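Local coordinates for magnesium and cobalt efflux protein CorC (Neisseria meningitidis serogroup B, PDB 3OI8), which probably plays a role in the transport of magnesium and cobalt ions, and binds adenosine in the cleft of the paired CBS domains held by this fragment, at residues A[41-46]-A[147-152]; A[49-54]-A[69-74]; A[73-78]-A[135-140]; A[85-90]-A[110-115]. All coordinates share one frame; numbering follows the deposited sequence.

Contacts 1, 2 and 3 all touch one adenosine, bound between two CBS domains. Contact 1 (41-46 with 147-152) covers one face of the adenine, and contact 2 (49-54 with 69-74) supplies the polar grip and the opposite face. Contact 3 (73-78 with 135-140) faces the two sheets across the cleft at the amino group. It shares Arg-73 and Phe-74 with contact 2, their centres about 9 Å apart. Contact 4 (85-90 with 110-115) does not touch the ligand; the side chain of Ile-87 lies about 7 Å from a bound adenosine. Its centre is about 6 Å from that of contact 3, and strand 84-89 pairs with strand 73-77. Strands 135-139 and 145-150 likewise join contacts 3 and 1.

Contact 1 of 4, residues A[41-46]-A[147-152]. With ADN (adenosine), chain C.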
# COMPACT_ATOMS: atom_id res chain seq x y z
N ARG A 41 5.70 -17.47 1.29
CA ARG A 41 6.81 -17.99 0.48
C ARG A 41 6.87 -17.39 -0.91
O ARG A 41 7.95 -17.13 -1.44
CB ARG A 41 6.67 -19.50 0.29
CG ARG A 41 7.08 -20.34 1.45
CD ARG A 41 7.40 -21.76 0.99
NE ARG A 41 7.56 -22.63 2.15
CZ ARG A 41 6.53 -23.18 2.78
NH1 ARG A 41 5.30 -22.95 2.36
NH2 ARG A 41 6.73 -23.97 3.83
N ASP A 42 5.69 -17.23 -1.52
CA ASP A 42 5.61 -16.86 -2.92
C ASP A 42 5.86 -15.37 -3.19
O ASP A 42 6.06 -14.98 -4.34
CB ASP A 42 4.25 -17.30 -3.49
CG ASP A 42 3.99 -18.80 -3.32
OD1 ASP A 42 4.80 -19.61 -3.82
OD2 ASP A 42 2.98 -19.17 -2.68
N ALA A 43 5.85 -14.54 -2.15
CA ALA A 43 5.93 -13.09 -2.34
C ALA A 43 7.06 -12.45 -1.56
O ALA A 43 7.32 -11.25 -1.70
CB ALA A 43 4.60 -12.41 -1.96
N MSE A 44 7.74 -13.23 -0.73
CA MSE A 44 8.76 -12.68 0.15
C MSE A 44 10.08 -12.35 -0.55
O MSE A 44 10.40 -12.87 -1.62
CB MSE A 44 9.02 -13.63 1.32
CG MSE A 44 9.66 -14.94 0.89
SE MSE A 44 10.25 -15.94 2.45
CE MSE A 44 10.42 -17.70 1.61
N ILE A 45 10.82 -11.44 0.08
CA ILE A 45 12.21 -11.17 -0.29
C ILE A 45 13.11 -12.02 0.60
O ILE A 45 13.01 -11.94 1.83
CB ILE A 45 12.53 -9.69 -0.09
CG1 ILE A 45 11.62 -8.85 -0.99
CG2 ILE A 45 14.02 -9.43 -0.37
CD1 ILE A 45 11.61 -7.39 -0.63
N THR A 46 13.97 -12.83 0.01
CA THR A 46 14.74 -13.80 0.79
C THR A 46 15.77 -13.11 1.68
O THR A 46 16.25 -12.04 1.33
CB THR A 46 15.44 -14.82 -0.12
OG1 THR A 46 15.97 -15.88 0.70
CG2 THR A 46 16.57 -14.14 -0.90
N GLY A 147 13.24 -14.28 5.51
CA GLY A 147 13.20 -13.11 4.66
C GLY A 147 12.19 -12.12 5.21
O GLY A 147 11.92 -12.09 6.41
N LEU A 148 11.65 -11.28 4.34
CA LEU A 148 10.65 -10.31 4.76
C LEU A 148 9.57 -10.28 3.68
O LEU A 148 9.78 -10.79 2.56
CB LEU A 148 11.28 -8.92 4.98
CG LEU A 148 11.90 -8.16 3.79
CD1 LEU A 148 10.83 -7.53 2.91
CD2 LEU A 148 12.86 -7.06 4.29
N VAL A 149 8.41 -9.73 4.02
CA VAL A 149 7.31 -9.62 3.06
C VAL A 149 6.59 -8.29 3.29
O VAL A 149 6.44 -7.84 4.44
CB VAL A 149 6.34 -10.86 3.11
CG1 VAL A 149 5.78 -11.07 4.50
CG2 VAL A 149 5.22 -10.74 2.05
N THR A 150 6.19 -7.65 2.19
CA THR A 150 5.56 -6.33 2.29
C THR A 150 4.18 -6.28 1.63
O THR A 150 3.88 -7.01 0.69
CB THR A 150 6.44 -5.24 1.62
OG1 THR A 150 6.38 -5.38 0.20
CG2 THR A 150 7.92 -5.36 2.07
N PHE A 151 3.35 -5.38 2.17
CA PHE A 151 2.02 -5.07 1.67
C PHE A 151 2.09 -4.71 0.19
O PHE A 151 1.39 -5.29 -0.64
CB PHE A 151 1.44 -3.91 2.49
CG PHE A 151 0.12 -3.39 1.98
CD1 PHE A 151 -1.05 -4.10 2.19
CD2 PHE A 151 0.05 -2.16 1.33
CE1 PHE A 151 -2.28 -3.61 1.73
CE2 PHE A 151 -1.17 -1.67 0.87
CZ PHE A 151 -2.33 -2.39 1.07
N GLU A 152 2.97 -3.78 -0.15
CA GLU A 152 3.03 -3.30 -1.52
C GLU A 152 3.42 -4.40 -2.50
O GLU A 152 3.00 -4.38 -3.66
CB GLU A 152 3.95 -2.08 -1.63
CG GLU A 152 3.43 -0.90 -0.80
CD GLU A 152 4.15 0.41 -1.08
OE1 GLU A 152 3.65 1.47 -0.64
OE2 GLU A 152 5.21 0.38 -1.75
O5' ADN C . 10.87 -0.69 -2.33
C5' ADN C . 10.54 -1.07 -3.64
C4' ADN C . 10.47 -2.63 -3.75
O4' ADN C . 11.64 -3.22 -3.11
C3' ADN C . 9.21 -3.18 -3.04
O3' ADN C . 8.24 -3.51 -3.99
C2' ADN C . 9.69 -4.41 -2.31
O2' ADN C . 9.51 -5.55 -3.12
C1' ADN C . 11.19 -4.20 -2.12
N9 ADN C . 11.50 -3.73 -0.77
C8 ADN C . 10.77 -2.67 0.04
N7 ADN C . 11.50 -2.50 1.34
C5 ADN C . 12.71 -3.46 1.32
C6 ADN C . 13.84 -3.73 2.36
N6 ADN C . 13.88 -2.96 3.61
N1 ADN C . 14.88 -4.71 2.07
C2 ADN C . 14.87 -5.47 0.75
N3 ADN C . 13.76 -5.20 -0.27
C4 ADN C . 12.71 -4.20 0.03
O HOH W 1 7.45 -9.03 -0.12
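Ile-45 and Leu-148 bury the most surface here, and they form an antiparallel hydrogen-bonded pair. Ile-45 N donates to Leu-148 O at 2.8 Å, nearly along the C=O axis. The return bond runs from Leu-148 N to Ile-45 O at 2.9 Å. The two side chains lie side by side on one face of the sheet and point the same way. Leu-148 CG sits between backbone N and carbonyl carbon (chi1 65°), and its two branches divide the work. Leu-148 CD1 meets Ile-45 CD1 at 3.6 Å, and Leu-148 CD2 is 3.8 Å from adenine N1. Ile-45 CD1 also reaches the base, 3.1 Å from adenine N3. Gly-147 is the third main partner. Gly-147 CA lies 3.1 Å from Ile-45 O, where a CB would clash, and at its backbone angles a side chain would press on the preceding carbonyl. Beyond the pair, one water bridges Ala-43 O and Thr-150 N where the two segments diverge. Thr-150 caps the following helix through Asp-153 N, and Asp-153 also binds the adenosine. Strand 45-46, from the first CBS sequence range, thus adds a short edge strand to the sheet of the second, as in CBS pairs, and lines the nucleoside pocket.

Contact 2 of 4, residues A[49-54]-A[69-74]. With ADN (adenosine), chain C.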
# COMPACT_ATOMS: atom_id res chain seq x y z
N ARG A 49 18.90 -11.19 0.67
CA ARG A 49 18.66 -10.05 -0.22
C ARG A 49 17.96 -8.85 0.44
O ARG A 49 17.74 -7.82 -0.21
CB ARG A 49 17.84 -10.49 -1.45
CG ARG A 49 18.57 -11.49 -2.33
CD ARG A 49 17.73 -11.91 -3.52
NE ARG A 49 18.39 -12.95 -4.30
CZ ARG A 49 17.86 -13.55 -5.36
NH1 ARG A 49 16.64 -13.22 -5.77
NH2 ARG A 49 18.54 -14.49 -6.00
N MSE A 50 17.59 -8.97 1.71
CA MSE A 50 16.93 -7.86 2.38
C MSE A 50 17.90 -6.71 2.60
O MSE A 50 19.07 -6.94 2.87
CB MSE A 50 16.43 -8.29 3.75
CG MSE A 50 15.60 -9.52 3.77
SE MSE A 50 15.15 -9.88 5.61
CE MSE A 50 16.94 -10.12 6.33
N ASN A 51 17.41 -5.48 2.51
CA ASN A 51 18.20 -4.31 2.90
C ASN A 51 17.89 -3.98 4.35
O ASN A 51 16.75 -3.63 4.67
CB ASN A 51 17.88 -3.10 2.01
CG ASN A 51 18.37 -3.28 0.58
OD1 ASN A 51 17.63 -3.02 -0.37
ND2 ASN A 51 19.61 -3.72 0.42
N VAL A 52 18.89 -4.10 5.23
CA VAL A 52 18.69 -3.88 6.66
C VAL A 52 19.55 -2.74 7.22
O VAL A 52 20.51 -2.30 6.58
CB VAL A 52 19.00 -5.17 7.46
CG1 VAL A 52 18.11 -6.32 7.00
CG2 VAL A 52 20.48 -5.54 7.32
N LEU A 53 19.22 -2.28 8.43
CA LEU A 53 20.03 -1.28 9.11
C LEU A 53 20.64 -1.88 10.37
O LEU A 53 19.98 -2.67 11.05
CB LEU A 53 19.16 -0.08 9.51
CG LEU A 53 18.42 0.60 8.35
CD1 LEU A 53 17.47 1.65 8.89
CD2 LEU A 53 19.42 1.22 7.38
N LYS A 54 21.88 -1.51 10.69
CA LYS A 54 22.55 -2.00 11.89
C LYS A 54 22.14 -1.17 13.09
O LYS A 54 22.03 0.05 13.01
CB LYS A 54 24.08 -1.94 11.77
CG LYS A 54 24.69 -2.44 10.47
CD LYS A 54 24.15 -3.78 10.04
CE LYS A 54 24.74 -4.17 8.68
NZ LYS A 54 23.89 -5.13 7.90
N THR A 69 18.57 3.24 -1.26
CA THR A 69 17.75 2.08 -1.59
C THR A 69 16.31 2.50 -1.88
O THR A 69 15.57 1.79 -2.53
CB THR A 69 17.75 1.05 -0.46
OG1 THR A 69 17.25 1.65 0.74
CG2 THR A 69 19.16 0.53 -0.20
N ALA A 70 15.94 3.67 -1.37
CA ALA A 70 14.63 4.25 -1.63
C ALA A 70 13.46 3.46 -1.04
O ALA A 70 12.30 3.71 -1.40
CB ALA A 70 14.43 4.47 -3.13
N HIS A 71 13.73 2.51 -0.15
CA HIS A 71 12.64 1.78 0.51
C HIS A 71 12.00 2.65 1.57
O HIS A 71 12.60 3.63 2.04
CB HIS A 71 13.13 0.48 1.18
CG HIS A 71 13.84 -0.47 0.26
ND1 HIS A 71 13.28 -0.92 -0.92
CD2 HIS A 71 15.05 -1.06 0.36
CE1 HIS A 71 14.13 -1.75 -1.51
NE2 HIS A 71 15.21 -1.85 -0.75
N SER A 72 10.80 2.28 1.99
CA SER A 72 10.10 3.01 3.04
C SER A 72 10.31 2.42 4.43
O SER A 72 10.26 3.16 5.43
CB SER A 72 8.60 3.10 2.73
OG SER A 72 8.38 3.85 1.55
N ARG A 73 10.50 1.11 4.50
CA ARG A 73 10.66 0.40 5.78
C ARG A 73 11.86 -0.53 5.74
O ARG A 73 12.14 -1.12 4.70
CB ARG A 73 9.39 -0.39 6.11
CG ARG A 73 8.32 0.46 6.76
CD ARG A 73 6.94 0.02 6.40
NE ARG A 73 6.72 0.15 4.96
CZ ARG A 73 5.93 1.06 4.41
NH1 ARG A 73 5.80 1.10 3.09
NH2 ARG A 73 5.26 1.92 5.17
N PHE A 74 12.56 -0.66 6.88
CA PHE A 74 13.80 -1.44 6.98
C PHE A 74 13.85 -2.23 8.29
O PHE A 74 13.68 -1.65 9.37
CB PHE A 74 15.00 -0.49 6.97
CG PHE A 74 15.09 0.38 5.74
CD1 PHE A 74 15.97 0.06 4.72
CD2 PHE A 74 14.31 1.50 5.62
CE1 PHE A 74 16.06 0.85 3.58
CE2 PHE A 74 14.38 2.29 4.48
CZ PHE A 74 15.25 1.97 3.46
O5' ADN C . 10.87 -0.69 -2.33
C5' ADN C . 10.54 -1.07 -3.64
C4' ADN C . 10.47 -2.63 -3.75
O4' ADN C . 11.64 -3.22 -3.11
C3' ADN C . 9.21 -3.18 -3.04
O3' ADN C . 8.24 -3.51 -3.99
C2' ADN C . 9.69 -4.41 -2.31
O2' ADN C . 9.51 -5.55 -3.12
C1' ADN C . 11.19 -4.20 -2.12
N9 ADN C . 11.50 -3.73 -0.77
C8 ADN C . 10.77 -2.67 0.04
N7 ADN C . 11.50 -2.50 1.34
C5 ADN C . 12.71 -3.46 1.32
C6 ADN C . 13.84 -3.73 2.36
N6 ADN C . 13.88 -2.96 3.61
N1 ADN C . 14.88 -4.71 2.07
C2 ADN C . 14.87 -5.47 0.75
N3 ADN C . 13.76 -5.20 -0.27
C4 ADN C . 12.71 -4.20 0.03
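Asn-51 and His-71 cross at about a right angle, with the amide and the imidazole planes 30° apart. His-71 NE2 donates to Asn-51 OD1 at 2.7 Å. The acceptor lies in the ring plane, and the N-H meets a lone pair of OD1. This leaves NE2 protonated and fixes the rotation of the ring. On the other side of the ring, His-71 ND1 is hydrogen-bonded to O5' of the adenosine at 2.8 Å. The ring is therefore tied at both nitrogens. One face lies over the adenine, with C5 above its centre, and Thr-69 O is over the opposite face. Asn-51 CG is beside its own backbone N (chi1 -69°), so the amide reaches the histidine while the backbone reads the base. Asn-51 N donates to adenine N1 at 2.7 Å, and adenine N6 donates to Asn-51 O at 3.1 Å. Adenine N6 also donates to Arg-73 O at 2.8 Å. Together these bonds suit the N1 and amino edge of adenine. Thr-69 meets Asn-51 tip to tip, CG2 to OD1 at 3.9 Å, while its hydroxyl is bonded to Tyr-65 O. Farther along, Leu-53 crosses Phe-74 obliquely, with CD1 against CB at 3.8 Å. Asp-153 completes the polar contacts to the nucleoside. The two segments belong to the beta-alpha-beta unit of strand 53-54, helix 59-69 and strand 73-77. Leu-53 and Phe-74 pack against that helix, on Ile-62 and Val-66 respectively, and strand 84-89 pairs with the far edge of strand 73-77.

Contact 3 of 4, residues A[73-78]-A[135-140]; sequences RFPVIG and MAIVID. With ADN (adenosine), chain C.
Strands 73-77 and 135-139 face each other from different sheets, their axes 8.7 Å apart at closest approach and inclined by 39°, with no hydrogen bond between them. Met-135, a selenomethionine here, buries the most surface. Its CG is anti to the backbone N (chi1 165°), and the chain runs straight to SE before bending at chi3 (-70°). That bend lays Met-135 CE at 3.4 Å from Arg-73 O. Met-135 CE is also 3.8 Å from adenine N7, so it touches both the ligand and the carbonyl that holds the ligand's amino group. This is the cleft of a CBS pair, where the sheets of the two domains pack together and the adenosine sits at one end of their interface. Pro-75 crosses Met-135 at about a right angle, and its CD rests on SE at 3.9 Å. Pro-75 CD also approaches adenine N6, at 3.7 Å. The next ring atom, Pro-75 CG, meets CD1 of Ile-137 at 4.0 Å. Ile-137 comes in obliquely from its strand, CG1 beside the backbone N. Leu-148 of the adjacent strand packs on Pro-75 too. Arg-73 CB lies against the SE-CE end of Met-135, while the arginine chain bends at chi2 and chi3 and also packs on His-134.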
# COMPACT_ATOMS: atom_id res chain seq x y z
N ARG A 73 10.50 1.11 4.50
CA ARG A 73 10.66 0.40 5.78
C ARG A 73 11.86 -0.53 5.74
O ARG A 73 12.14 -1.12 4.70
CB ARG A 73 9.39 -0.39 6.11
CG ARG A 73 8.32 0.46 6.76
CD ARG A 73 6.94 0.02 6.40
NE ARG A 73 6.72 0.15 4.96
CZ ARG A 73 5.93 1.06 4.41
NH1 ARG A 73 5.80 1.10 3.09
NH2 ARG A 73 5.26 1.92 5.17
N PHE A 74 12.56 -0.66 6.88
CA PHE A 74 13.80 -1.44 6.98
C PHE A 74 13.85 -2.23 8.29
O PHE A 74 13.68 -1.65 9.37
CB PHE A 74 15.00 -0.49 6.97
CG PHE A 74 15.09 0.38 5.74
CD1 PHE A 74 15.97 0.06 4.72
CD2 PHE A 74 14.31 1.50 5.62
CE1 PHE A 74 16.06 0.85 3.58
CE2 PHE A 74 14.38 2.29 4.48
CZ PHE A 74 15.25 1.97 3.46
N PRO A 75 14.10 -3.54 8.20
CA PRO A 75 14.40 -4.31 9.42
C PRO A 75 15.66 -3.74 10.05
O PRO A 75 16.58 -3.37 9.34
CB PRO A 75 14.75 -5.71 8.89
CG PRO A 75 14.14 -5.77 7.50
CD PRO A 75 14.20 -4.36 6.97
N VAL A 76 15.71 -3.69 11.37
CA VAL A 76 16.92 -3.25 12.06
C VAL A 76 17.49 -4.48 12.77
O VAL A 76 16.75 -5.17 13.46
CB VAL A 76 16.63 -2.13 13.06
CG1 VAL A 76 17.88 -1.83 13.92
CG2 VAL A 76 16.18 -0.85 12.32
N ILE A 77 18.79 -4.73 12.60
CA ILE A 77 19.39 -5.96 13.10
C ILE A 77 20.44 -5.73 14.19
O ILE A 77 21.03 -4.64 14.30
CB ILE A 77 20.04 -6.79 11.99
CG1 ILE A 77 21.18 -5.99 11.33
CG2 ILE A 77 19.01 -7.25 10.99
CD1 ILE A 77 22.17 -6.82 10.55
N GLY A 78 20.66 -6.77 14.98
CA GLY A 78 21.71 -6.77 15.97
C GLY A 78 22.93 -7.41 15.34
O GLY A 78 23.55 -6.83 14.45
N MSE A 135 4.93 -4.33 6.63
CA MSE A 135 6.02 -5.29 6.45
C MSE A 135 5.98 -6.33 7.57
O MSE A 135 5.64 -6.01 8.71
CB MSE A 135 7.37 -4.56 6.40
CG MSE A 135 8.62 -5.43 6.58
SE MSE A 135 10.30 -4.40 6.49
CE MSE A 135 10.28 -3.95 4.59
N ALA A 136 6.30 -7.57 7.23
CA ALA A 136 6.49 -8.59 8.25
C ALA A 136 7.81 -9.29 7.99
O ALA A 136 8.32 -9.29 6.87
CB ALA A 136 5.36 -9.59 8.23
N ILE A 137 8.36 -9.89 9.03
CA ILE A 137 9.59 -10.66 8.91
C ILE A 137 9.18 -12.12 8.84
O ILE A 137 8.40 -12.58 9.68
CB ILE A 137 10.49 -10.44 10.13
CG1 ILE A 137 10.85 -8.95 10.29
CG2 ILE A 137 11.71 -11.38 10.05
CD1 ILE A 137 11.61 -8.34 9.12
N VAL A 138 9.69 -12.84 7.85
CA VAL A 138 9.34 -14.23 7.67
C VAL A 138 10.34 -15.10 8.43
O VAL A 138 11.55 -14.92 8.31
CB VAL A 138 9.32 -14.59 6.19
CG1 VAL A 138 8.83 -16.04 5.97
CG2 VAL A 138 8.42 -13.58 5.46
N ILE A 139 9.81 -16.03 9.22
CA ILE A 139 10.60 -16.89 10.09
C ILE A 139 10.57 -18.33 9.56
O ILE A 139 9.52 -18.80 9.14
CB ILE A 139 10.02 -16.88 11.52
CG1 ILE A 139 10.13 -15.49 12.13
CG2 ILE A 139 10.71 -17.91 12.41
CD1 ILE A 139 11.54 -14.94 12.15
N ASP A 140 11.70 -19.02 9.57
CA ASP A 140 11.72 -20.41 9.13
C ASP A 140 11.24 -21.32 10.26
O ASP A 140 10.95 -20.85 11.36
CB ASP A 140 13.12 -20.82 8.62
CG ASP A 140 14.19 -20.76 9.70
OD1 ASP A 140 13.90 -21.03 10.88
OD2 ASP A 140 15.35 -20.43 9.36
O5' ADN C . 10.87 -0.69 -2.33
C5' ADN C . 10.54 -1.07 -3.64
C4' ADN C . 10.47 -2.63 -3.75
O4' ADN C . 11.64 -3.22 -3.11
C3' ADN C . 9.21 -3.18 -3.04
O3' ADN C . 8.24 -3.51 -3.99
C2' ADN C . 9.69 -4.41 -2.31
O2' ADN C . 9.51 -5.55 -3.12
C1' ADN C . 11.19 -4.20 -2.12
N9 ADN C . 11.50 -3.73 -0.77
C8 ADN C . 10.77 -2.67 0.04
N7 ADN C . 11.50 -2.50 1.34
C5 ADN C . 12.71 -3.46 1.32
C6 ADN C . 13.84 -3.73 2.36
N6 ADN C . 13.88 -2.96 3.61
N1 ADN C . 14.88 -4.71 2.07
C2 ADN C . 14.87 -5.47 0.75
N3 ADN C . 13.76 -5.20 -0.27
C4 ADN C . 12.71 -4.20 0.03

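Contact 4 of 4, residues A[85-90]-A[110-115]; sequences LGILHA and RPAVFV
Arg-110 O is gripped by one hydrogen bond, from Ile-87 N at 2.7 Å. Gly-86 CA sits close by, 3.1 Å from Arg-110 O, where a CB would clash. In return Arg-110 N donates to Ile-87 O at 2.9 Å. This makes a single antiparallel hydrogen-bonded pair, Ile-87 with Arg-110. Leu-85 and Gly-86 both face Val-76, a classic beta bulge. The guanidinium of Arg-110 forms a salt bridge from NE to Asp-92 OD2 and stacks flat on the ring of His-89. The stacked centres are 3.8 Å apart and the planes 13° from parallel. Arg-110 is extended from CG to NE, so the methylene joins the stack as well. Arg-110 CD lies over the His-89 ring, 3.6 Å from its centroid, as a CH-pi contact. The nearby positive charge would tend to disfavour protonation of His-89. Past the bridge, Ile-87 CD1 touches Ala-112 CB at 4.0 Å, and a water links Leu-85 O to Ala-112 N. Strand 84-89 lies at the edge of its sheet within the chain, beside strand 73-77. The segment 110-115 leads from helix 105-108 along this edge into strand 114-116, beside strand 135-139, whose Ile-137 packs on both Ile-87 and Ala-112.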
# COMPACT_ATOMS: atom_id res chain seq x y z
N LEU A 85 15.61 -6.69 15.38
CA LEU A 85 15.23 -5.99 16.61
C LEU A 85 13.95 -5.21 16.44
O LEU A 85 13.30 -4.82 17.41
CB LEU A 85 16.36 -5.03 17.02
CG LEU A 85 17.73 -5.69 17.13
CD1 LEU A 85 18.83 -4.66 17.29
CD2 LEU A 85 17.74 -6.69 18.28
N GLY A 86 13.60 -4.96 15.19
CA GLY A 86 12.51 -4.05 14.92
C GLY A 86 12.49 -3.58 13.48
O GLY A 86 13.29 -4.02 12.65
N ILE A 87 11.55 -2.68 13.20
CA ILE A 87 11.40 -2.08 11.88
C ILE A 87 11.55 -0.57 12.02
O ILE A 87 10.97 0.04 12.92
CB ILE A 87 9.99 -2.35 11.29
CG1 ILE A 87 9.61 -3.83 11.39
CG2 ILE A 87 9.89 -1.84 9.86
CD1 ILE A 87 10.52 -4.77 10.62
N LEU A 88 12.36 0.04 11.15
CA LEU A 88 12.42 1.48 11.04
C LEU A 88 11.67 1.90 9.80
O LEU A 88 11.90 1.34 8.74
CB LEU A 88 13.85 1.99 10.90
CG LEU A 88 13.81 3.48 10.51
CD1 LEU A 88 13.58 4.37 11.73
CD2 LEU A 88 15.05 3.93 9.75
N HIS A 89 10.78 2.88 9.97
CA HIS A 89 10.06 3.53 8.88
C HIS A 89 10.82 4.79 8.49
O HIS A 89 11.07 5.65 9.33
CB HIS A 89 8.66 3.91 9.35
CG HIS A 89 7.80 2.72 9.64
ND1 HIS A 89 6.48 2.64 9.25
CD2 HIS A 89 8.09 1.55 10.25
CE1 HIS A 89 5.99 1.47 9.62
NE2 HIS A 89 6.95 0.79 10.23
N ALA A 90 11.21 4.88 7.22
CA ALA A 90 12.05 5.97 6.74
C ALA A 90 11.57 7.34 7.24
O ALA A 90 12.36 8.20 7.63
CB ALA A 90 12.09 5.96 5.20
N ARG A 110 10.10 0.50 15.64
CA ARG A 110 8.85 -0.19 15.92
C ARG A 110 9.11 -1.68 16.02
O ARG A 110 10.05 -2.18 15.40
CB ARG A 110 7.84 0.10 14.82
CG ARG A 110 7.52 1.60 14.68
CD ARG A 110 6.83 1.87 13.36
NE ARG A 110 6.69 3.30 13.07
CZ ARG A 110 5.56 3.86 12.66
NH1 ARG A 110 4.47 3.12 12.50
NH2 ARG A 110 5.52 5.16 12.40
N PRO A 111 8.27 -2.40 16.78
CA PRO A 111 8.38 -3.86 16.90
C PRO A 111 8.11 -4.55 15.56
O PRO A 111 7.29 -4.08 14.78
CB PRO A 111 7.29 -4.23 17.91
CG PRO A 111 6.37 -3.04 17.96
CD PRO A 111 7.21 -1.85 17.65
N ALA A 112 8.80 -5.65 15.30
CA ALA A 112 8.59 -6.43 14.07
C ALA A 112 7.45 -7.42 14.24
O ALA A 112 7.29 -8.02 15.30
CB ALA A 112 9.86 -7.18 13.71
N VAL A 113 6.64 -7.58 13.20
CA VAL A 113 5.65 -8.65 13.17
C VAL A 113 6.27 -9.85 12.46
O VAL A 113 6.92 -9.69 11.42
CB VAL A 113 4.38 -8.19 12.45
CG1 VAL A 113 3.44 -9.35 12.22
CG2 VAL A 113 3.69 -7.10 13.26
N PHE A 114 6.14 -11.03 13.05
CA PHE A 114 6.75 -12.24 12.48
C PHE A 114 5.70 -13.18 11.90
O PHE A 114 4.61 -13.31 12.47
CB PHE A 114 7.58 -12.97 13.54
CG PHE A 114 8.74 -12.16 14.06
CD1 PHE A 114 9.92 -12.08 13.34
CD2 PHE A 114 8.64 -11.45 15.24
CE1 PHE A 114 10.99 -11.31 13.81
CE2 PHE A 114 9.70 -10.69 15.71
CZ PHE A 114 10.88 -10.62 14.99
N VAL A 115 6.00 -13.80 10.77
CA VAL A 115 5.08 -14.77 10.16
C VAL A 115 5.87 -15.92 9.56
O VAL A 115 7.01 -15.72 9.12
CB VAL A 115 4.24 -14.14 9.04
CG1 VAL A 115 3.33 -13.02 9.59
CG2 VAL A 115 5.14 -13.60 7.94
O HOH W 2 10.53 -6.41 17.32